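Putative membrane protein COG4129 (Clostridium difficile, PDB 3KMI) is of unproven function but is probably a membrane exporter of aromatic acids, represented here by its all-helical C-terminal domain. Local coordinates at residues K15-E20 with Y46-L51; I23-I28 with D86-L91. All coordinates share one frame; numbering follows the deposited sequence. Where two conformers were deposited one is given.

Interaction 1: K15-E20 with Y46-L51; sequences KKLQEE and YTLNSL
Leu-51 lays its two methyls against the aliphatic stem of Lys-16, reaching across from helix 41-61 to helix 7-33. CD2 does most of the touching: it sits 3.3 Å from Lys-16 CE, closer than two carbons normally pack, while CD1 lies 3.7 Å from the same carbon. The lysine chain leaves with CG anti to the backbone N (chi1 -179°) and bends only at chi3, which brings CE over the leucine. On the inner side Leu-17 CD2 comes within 3.9 Å of Leu-51 CG, the two side chains crossing obliquely.

The CB of Glu-20 is directed toward helix 41-61. The glutamate chain, extended beyond CG, crosses Leu-51 at about a right angle, with OE1 3.4 Å from Leu-51 CD2 and 3.5 Å from Leu-48 CA. The carboxylate also lies by Thr-47, whose CG2 is 3.7 Å from OE2; the threonine hydroxyl is bonded instead to Arg-43 O within its own helix. Nearer the backbone, Glu-20 CB meets Leu-48 CD1 at 4.0 Å.

The segments run antiparallel at 155°, two neighbouring helices of the bundle, and helix 68-95 lies against the inner side, touching Leu-17 and Leu-48. No hydrogen bond or salt bridge spans the pair, and Glu-20 OE1 faces Thr-47 O acceptor to acceptor, so van der Waals contact, part of it made by the carbon stems of charged residues, joins the two helices here.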
ATOM      1  N   LYS A  15     -15.887  13.099   9.496  1.00 19.71           N
ATOM      2  CA  LYS A  15     -15.030  14.263   9.744  1.00 19.26           C
ATOM      3  C   LYS A  15     -13.988  14.001  10.857  1.00 18.22           C
ATOM      4  O   LYS A  15     -12.803  14.318  10.707  1.00 17.35           O
ATOM      5  CB  LYS A  15     -15.914  15.439  10.164  1.00 19.96           C
ATOM      6  CG  LYS A  15     -15.164  16.677  10.584  1.00 23.27           C
ATOM      7  CD  LYS A  15     -14.574  17.422   9.393  1.00 28.88           C
ATOM      8  CE  LYS A  15     -14.298  18.899   9.733  1.00 31.49           C
ATOM      9  NZ  LYS A  15     -15.550  19.694  10.006  1.00 33.23           N
ATOM     10  N   LYS A  16     -14.444  13.428  11.969  1.00 16.18           N
ATOM     11  CA  LYS A  16     -13.549  13.105  13.070  1.00 15.55           C
ATOM     12  C   LYS A  16     -12.503  12.041  12.669  1.00 14.10           C
ATOM     13  O   LYS A  16     -11.328  12.149  13.039  1.00 12.53           O
ATOM     14  CB  LYS A  16     -14.352  12.694  14.303  1.00 16.11           C
ATOM     15  CG  LYS A  16     -13.503  12.354  15.529  1.00 18.19           C
ATOM     16  CD  LYS A  16     -14.307  12.367  16.815  1.00 26.12           C
ATOM     17  CE  LYS A  16     -14.976  11.010  17.099  1.00 29.84           C
ATOM     18  NZ  LYS A  16     -15.638  10.894  18.447  1.00 32.84           N
ATOM     19  N   LEU A  17     -12.922  11.003  11.938  1.00 13.12           N
ATOM     20  CA  LEU A  17     -11.979   9.976  11.459  1.00 13.46           C
ATOM     21  C   LEU A  17     -10.899  10.580  10.543  1.00 13.37           C
ATOM     22  O   LEU A  17      -9.723  10.275  10.698  1.00 13.73           O
ATOM     23  CB  LEU A  17     -12.706   8.857  10.692  1.00 13.92           C
ATOM     24  CG  LEU A  17     -13.471   7.892  11.605  1.00 16.58           C
ATOM     25  CD1 LEU A  17     -14.668   7.316  10.879  1.00 18.19           C
ATOM     26  CD2 LEU A  17     -12.537   6.785  12.094  1.00 17.84           C
ATOM     27  N   GLN A  18     -11.310  11.425   9.610  1.00 13.58           N
ATOM     28  CA  GLN A  18     -10.344  12.145   8.784  1.00 14.29           C
ATOM     29  C   GLN A  18      -9.351  12.962   9.614  1.00 13.95           C
ATOM     30  O   GLN A  18      -8.164  12.992   9.319  1.00 13.45           O
ATOM     31  CB  GLN A  18     -11.041  13.031   7.764  1.00 15.13           C
ATOM     32  CG  GLN A  18     -10.054  13.748   6.826  1.00 17.30           C
ATOM     33  CD  GLN A  18     -10.741  14.566   5.750  1.00 24.15           C
ATOM     34  OE1 GLN A  18     -11.454  14.017   4.901  1.00 27.18           O
ATOM     35  NE2 GLN A  18     -10.525  15.884   5.766  1.00 25.03           N
ATOM     36  N   GLU A  19      -9.866  13.661  10.621  1.00 13.68           N
ATOM     37  CA  GLU A  19      -9.033  14.476  11.485  1.00 12.88           C
ATOM     38  C   GLU A  19      -8.025  13.577  12.225  1.00 11.48           C
ATOM     39  O   GLU A  19      -6.866  13.914  12.305  1.00  9.81           O
ATOM     40  CB  GLU A  19      -9.907  15.284  12.452  1.00 12.82           C
ATOM     41  CG  GLU A  19     -10.864  16.236  11.722  1.00 16.21           C
ATOM     42  CD  GLU A  19     -11.888  16.954  12.632  1.00 20.15           C
ATOM     43  OE1 GLU A  19     -12.017  16.619  13.824  1.00 20.99           O
ATOM     44  OE2 GLU A  19     -12.585  17.851  12.126  1.00 22.99           O
ATOM     45  N   GLU A  20      -8.455  12.419  12.710  1.00 10.31           N
ATOM     46  CA  GLU A  20      -7.536  11.486  13.350  1.00 11.57           C
ATOM     47  C   GLU A  20      -6.489  10.882  12.428  1.00 10.11           C
ATOM     48  O   GLU A  20      -5.354  10.669  12.847  1.00 11.20           O
ATOM     49  CB  GLU A  20      -8.286  10.419  14.185  1.00 11.48           C
ATOM     50  CG  GLU A  20      -8.944  11.124  15.387  1.00 15.09           C
ATOM     51  CD  GLU A  20      -9.730  10.214  16.306  1.00 19.69           C
ATOM     52  OE1 GLU A  20      -9.734   8.980  16.088  1.00 18.92           O
ATOM     53  OE2 GLU A  20     -10.370  10.755  17.239  1.00 18.56           O
ATOM     54  N   TYR A  46      -3.504   4.342  18.125  1.00 10.84           N
ATOM     55  CA  TYR A  46      -4.463   3.660  18.960  1.00 12.27           C
ATOM     56  C   TYR A  46      -5.814   4.374  19.027  1.00 12.02           C
ATOM     57  O   TYR A  46      -6.839   3.738  18.959  1.00 12.50           O
ATOM     58  CB  TYR A  46      -3.915   3.481  20.377  1.00 13.11           C
ATOM     59  CG  TYR A  46      -4.880   2.713  21.233  1.00 19.20           C
ATOM     60  CD1 TYR A  46      -5.153   1.360  20.969  1.00 23.89           C
ATOM     61  CD2 TYR A  46      -5.569   3.339  22.278  1.00 25.19           C
ATOM     62  CE1 TYR A  46      -6.055   0.633  21.776  1.00 26.92           C
ATOM     63  CE2 TYR A  46      -6.482   2.616  23.085  1.00 27.75           C
ATOM     64  CZ  TYR A  46      -6.710   1.264  22.822  1.00 27.04           C
ATOM     65  OH  TYR A  46      -7.600   0.548  23.598  1.00 26.31           O
ATOM     66  N   THR A  47      -5.815   5.691  19.163  1.00 12.08           N
ATOM     67  CA  THR A  47      -7.072   6.447  19.222  1.00 12.22           C
ATOM     68  C   THR A  47      -7.862   6.271  17.907  1.00 11.54           C
ATOM     69  O   THR A  47      -9.090   6.054  17.894  1.00 12.06           O
ATOM     70  CB  THR A  47      -6.800   7.974  19.424  1.00 11.25           C
ATOM     71  OG1 THR A  47      -6.054   8.183  20.624  1.00 11.74           O
ATOM     72  CG2 THR A  47      -8.110   8.806  19.423  1.00 13.73           C
ATOM     73  N   LEU A  48      -7.158   6.393  16.800  1.00 11.79           N
ATOM     74  CA  LEU A  48      -7.763   6.206  15.481  1.00 10.12           C
ATOM     75  C   LEU A  48      -8.278   4.785  15.308  1.00 10.12           C
ATOM     76  O   LEU A  48      -9.400   4.604  14.834  1.00 11.07           O
ATOM     77  CB  LEU A  48      -6.779   6.550  14.377  1.00 10.21           C
ATOM     78  CG  LEU A  48      -7.114   6.047  12.956  1.00 11.75           C
ATOM     79  CD1 LEU A  48      -8.245   6.887  12.417  1.00 12.19           C
ATOM     80  CD2 LEU A  48      -5.896   6.182  12.048  1.00 13.09           C
ATOM     81  N   ASN A  49      -7.481   3.776  15.678  1.00 10.91           N
ATOM     82  CA  ASN A  49      -7.961   2.400  15.594  1.00 12.02           C
ATOM     83  C   ASN A  49      -9.211   2.211  16.468  1.00 13.05           C
ATOM     84  O   ASN A  49     -10.153   1.519  16.053  1.00 14.56           O
ATOM     85  CB  ASN A  49      -6.874   1.389  16.020  1.00 12.34           C
ATOM     86  CG  ASN A  49      -5.865   1.106  14.905  1.00 13.76           C
ATOM     87  OD1 ASN A  49      -6.154   1.309  13.719  1.00 13.93           O
ATOM     88  ND2 ASN A  49      -4.699   0.606  15.281  1.00 11.47           N
ATOM     89  N   SER A  50      -9.211   2.803  17.674  1.00 13.06           N
ATOM     90  CA  SER A  50     -10.363   2.616  18.589  1.00 13.18           C
ATOM     91  C   SER A  50     -11.638   3.287  18.010  1.00 12.24           C
ATOM     92  O   SER A  50     -12.756   2.755  18.147  1.00 11.62           O
ATOM     93  CB  SER A  50     -10.060   3.133  19.990  1.00 12.99           C
ATOM     94  OG  SER A  50      -8.955   2.458  20.535  1.00 15.58           O
ATOM     95  N   LEU A  51     -11.473   4.440  17.372  1.00 11.32           N
ATOM     96  CA  LEU A  51     -12.602   5.107  16.667  1.00 11.45           C
ATOM     97  C   LEU A  51     -13.097   4.388  15.420  1.00 11.76           C
ATOM     98  O   LEU A  51     -14.322   4.419  15.080  1.00 11.56           O
ATOM     99  CB  LEU A  51     -12.242   6.561  16.276  1.00 12.08           C
ATOM    100  CG  LEU A  51     -13.463   7.392  15.801  1.00 14.28           C
ATOM    101  CD1 LEU A  51     -14.615   7.387  16.764  1.00 13.60           C
ATOM    102  CD2 LEU A  51     -13.099   8.855  15.479  1.00 16.73           C
TER

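Interaction 2: I23-I28 with D86-L91; sequences IVLIDI and DILENL
The two segments run nearly parallel, 11° apart with axes 10.1 Å from each other at closest, and Leu-25 stands level with Leu-88 and Ile-28 with Leu-91. Leu-88 points at helix 7-33 and makes the largest single share of the contact, fitting its forked tip among Val-24, Leu-25 and Ile-28. One branch, CD1, rests 3.7 Å from Val-24 CB and as near to CG1 of that valine. The other, CD2, reaches past the side chains to the backbone, 3.6 Å from Leu-25 CA, and also touches Leu-25 CD1. Leu-88 crosses Leu-25 at about a right angle.

This is the interior of an all-helical bundle, the C-terminal domain of a putative aromatic acid exporter. Helices 7-33 and 68-95 can point the same way because helix 41-61, antiparallel to helix 7-33 where those two meet, comes between them in the chain. Around the pair, Phe-167 of helix 148-176 and Ile-112 and Ile-115 of helix 103-117 touch Leu-25, while Tyr-41 and Asp-44 lie on Val-24.

Further along, Ile-28 CD1 dips between the two leucines, 3.7 Å from Leu-88 CD2 and 4.0 Å from Leu-91 CB. The same methyl lies 3.4 Å from Leu-88 O.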
ATOM      1  N   ILE A  23      -3.904  13.610  11.997  1.00  8.93           N
ATOM      2  CA  ILE A  23      -3.062  13.699  13.193  1.00  9.95           C
ATOM      3  C   ILE A  23      -1.892  12.693  13.138  1.00  9.59           C
ATOM      4  O   ILE A  23      -0.752  13.050  13.414  1.00  9.43           O
ATOM      5  CB  ILE A  23      -3.879  13.489  14.492  1.00  9.11           C
ATOM      6  CG1 ILE A  23      -4.689  14.755  14.785  1.00 11.93           C
ATOM      7  CG2 ILE A  23      -2.939  13.239  15.655  1.00 10.58           C
ATOM      8  CD1 ILE A  23      -5.776  14.608  15.906  1.00 16.20           C
ATOM      9  N   VAL A  24      -2.191  11.447  12.781  1.00  9.39           N
ATOM     10  CA  VAL A  24      -1.181  10.399  12.697  1.00  9.84           C
ATOM     11  C   VAL A  24      -0.237  10.755  11.538  1.00  9.43           C
ATOM     12  O   VAL A  24       0.953  10.549  11.636  1.00  9.79           O
ATOM     13  CB  VAL A  24      -1.807   8.982  12.485  1.00 10.37           C
ATOM     14  CG1 VAL A  24      -0.692   7.932  12.244  1.00 11.19           C
ATOM     15  CG2 VAL A  24      -2.671   8.573  13.698  1.00 10.82           C
ATOM     16  N   LEU A  25      -0.781  11.224  10.420  1.00  8.84           N
ATOM     17  CA  LEU A  25       0.067  11.610   9.289  1.00  9.26           C
ATOM     18  C   LEU A  25       1.105  12.677   9.684  1.00  9.15           C
ATOM     19  O   LEU A  25       2.298  12.591   9.337  1.00  8.53           O
ATOM     20  CB  LEU A  25      -0.817  12.071   8.104  1.00  9.37           C
ATOM     21  CG  LEU A  25      -0.048  12.361   6.821  1.00  9.27           C
ATOM     22  CD1 LEU A  25       0.406  11.051   6.122  1.00  7.15           C
ATOM     23  CD2 LEU A  25      -0.887  13.201   5.804  1.00  6.15           C
ATOM     24  N   ILE A  26       0.650  13.692  10.404  1.00  9.68           N
ATOM     25  CA  ILE A  26       1.546  14.757  10.854  1.00  9.64           C
ATOM     26  C   ILE A  26       2.597  14.201  11.850  1.00 10.69           C
ATOM     27  O   ILE A  26       3.757  14.634  11.843  1.00 10.14           O
ATOM     28  CB  ILE A  26       0.712  15.910  11.484  1.00  9.40           C
ATOM     29  CG1 ILE A  26      -0.092  16.619  10.383  1.00 10.03           C
ATOM     30  CG2 ILE A  26       1.582  16.868  12.267  1.00  9.27           C
ATOM     31  CD1 ILE A  26      -1.387  17.314  10.878  1.00 10.29           C
ATOM     32  N   ASP A  27       2.183  13.256  12.703  1.00 10.49           N
ATOM     33  CA  ASP A  27       3.160  12.593  13.605  1.00 11.97           C
ATOM     34  C   ASP A  27       4.254  11.980  12.776  1.00 12.11           C
ATOM     35  O   ASP A  27       5.411  12.073  13.157  1.00 12.86           O
ATOM     36  CB  ASP A  27       2.546  11.443  14.413  1.00 11.16           C
ATOM     37  CG  ASP A  27       1.570  11.902  15.445  1.00 12.06           C
ATOM     38  OD1 ASP A  27       1.633  13.077  15.834  1.00 11.68           O
ATOM     39  OD2 ASP A  27       0.739  11.063  15.884  1.00 12.85           O
ATOM     40  N   ILE A  28       3.879  11.324  11.668  1.00 11.06           N
ATOM     41  CA  ILE A  28       4.869  10.736  10.744  1.00 11.54           C
ATOM     42  C   ILE A  28       5.861  11.792  10.177  1.00 10.83           C
ATOM     43  O   ILE A  28       7.104  11.633  10.259  1.00 11.02           O
ATOM     44  CB  ILE A  28       4.194   9.885   9.638  1.00 11.47           C
ATOM     45  CG1 ILE A  28       3.636   8.593  10.267  1.00 14.52           C
ATOM     46  CG2 ILE A  28       5.189   9.544   8.525  1.00 11.58           C
ATOM     47  CD1 ILE A  28       2.447   7.990   9.468  1.00 12.72           C
ATOM     48  N   ASP A  86      -3.943   1.739   7.222  1.00  9.07           N
ATOM     49  CA  ASP A  86      -2.900   0.834   6.744  1.00 10.10           C
ATOM     50  C   ASP A  86      -1.693   1.578   6.110  1.00 10.81           C
ATOM     51  O   ASP A  86      -0.541   1.197   6.327  1.00  9.30           O
ATOM     52  CB  ASP A  86      -3.473  -0.194   5.736  1.00 10.18           C
ATOM     53  CG  ASP A  86      -4.401  -1.226   6.398  1.00 11.51           C
ATOM     54  OD1 ASP A  86      -4.525  -1.231   7.642  1.00  7.37           O
ATOM     55  OD2 ASP A  86      -5.059  -2.002   5.676  1.00 11.18           O
ATOM     56  N   ILE A  87      -1.976   2.595   5.307  1.00 10.49           N
ATOM     57  CA  ILE A  87      -0.910   3.356   4.603  1.00 10.68           C
ATOM     58  C   ILE A  87      -0.093   4.139   5.638  1.00  9.69           C
ATOM     59  O   ILE A  87       1.131   4.244   5.514  1.00 10.04           O
ATOM     60  CB  ILE A  87      -1.507   4.308   3.552  1.00 11.09           C
ATOM     61  CG1 ILE A  87      -2.022   3.536   2.331  1.00  9.26           C
ATOM     62  CG2 ILE A  87      -0.482   5.401   3.071  1.00  9.64           C
ATOM     63  CD1 ILE A  87      -2.964   4.393   1.453  1.00 13.82           C
ATOM     64  N   LEU A  88      -0.765   4.671   6.650  1.00  8.54           N
ATOM     65  CA  LEU A  88      -0.066   5.288   7.792  1.00  9.94           C
ATOM     66  C   LEU A  88       0.908   4.328   8.451  1.00  9.98           C
ATOM     67  O   LEU A  88       2.078   4.679   8.707  1.00  8.81           O
ATOM     68  CB  LEU A  88      -1.052   5.842   8.846  1.00  8.79           C
ATOM     69  CG  LEU A  88      -1.923   7.051   8.431  1.00 12.41           C
ATOM     70  CD1 LEU A  88      -3.061   7.294   9.466  1.00 10.33           C
ATOM     71  CD2 LEU A  88      -1.048   8.314   8.256  1.00 11.31           C
ATOM     72  N   GLU A  89       0.427   3.116   8.734  1.00  9.15           N
ATOM     73  CA  GLU A  89       1.333   2.089   9.278  1.00  9.56           C
ATOM     74  C   GLU A  89       2.504   1.766   8.336  1.00  8.46           C
ATOM     75  O   GLU A  89       3.619   1.594   8.805  1.00  6.77           O
ATOM     76  CB  GLU A  89       0.548   0.817   9.596  1.00 10.14           C
ATOM     77  CG  GLU A  89      -0.380   1.033  10.755  1.00 10.49           C
ATOM     78  CD  GLU A  89      -1.081  -0.257  11.166  1.00 12.15           C
ATOM     79  OE1 GLU A  89      -1.772  -0.876  10.344  1.00 15.38           O
ATOM     80  OE2 GLU A  89      -0.907  -0.654  12.298  1.00 16.66           O
ATOM     81  N   ASN A  90       2.240   1.679   7.031  1.00  7.63           N
ATOM     82  CA  ASN A  90       3.312   1.485   6.049  1.00  8.83           C
ATOM     83  C   ASN A  90       4.341   2.635   6.069  1.00  8.99           C
ATOM     84  O   ASN A  90       5.543   2.385   6.045  1.00  8.86           O
ATOM     85  CB  ASN A  90       2.755   1.316   4.638  1.00  9.24           C
ATOM     86  CG  ASN A  90       1.849   0.106   4.491  1.00 11.91           C
ATOM     87  OD1 ASN A  90       1.824  -0.798   5.348  1.00 13.86           O
ATOM     88  ND2 ASN A  90       1.110   0.071   3.386  1.00 12.28           N
ATOM     89  N   LEU A  91       3.859   3.875   6.084  0.50  8.45           N
ATOM     90  CA  LEU A  91       4.754   5.026   6.169  0.50  8.57           C
ATOM     91  C   LEU A  91       5.591   4.945   7.435  0.50  9.60           C
ATOM     92  O   LEU A  91       6.814   5.023   7.361  0.50  9.85           O
ATOM     93  CB  LEU A  91       3.961   6.323   6.124  0.50  7.54           C
ATOM     94  CG  LEU A  91       3.363   6.578   4.737  0.50  2.63           C
ATOM     95  CD1 LEU A  91       2.215   7.564   4.850  0.50  4.97           C
ATOM     96  CD2 LEU A  91       4.424   7.081   3.773  0.50  2.78           C
TER

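Helix 7-33 serves both contacts, meeting antiparallel helix 41-61 in interaction 1 and, further along, parallel helix 68-95 in interaction 2. The two centres lie about 12 Å apart and the sites adjoin directly: Leu-48 CD2 of the first packs 4.0 Å from Leu-88 CD1 of the second. Interaction 2 is close to the centre of the chain, and every side chain that touches in it is buried and apolar. Interaction 1 sits farther out and is graded, from buried leucines facing helix 68-95 to an exposed lysine and a partly exposed glutamate at the outer side. Neither has a hydrogen bond between its segments.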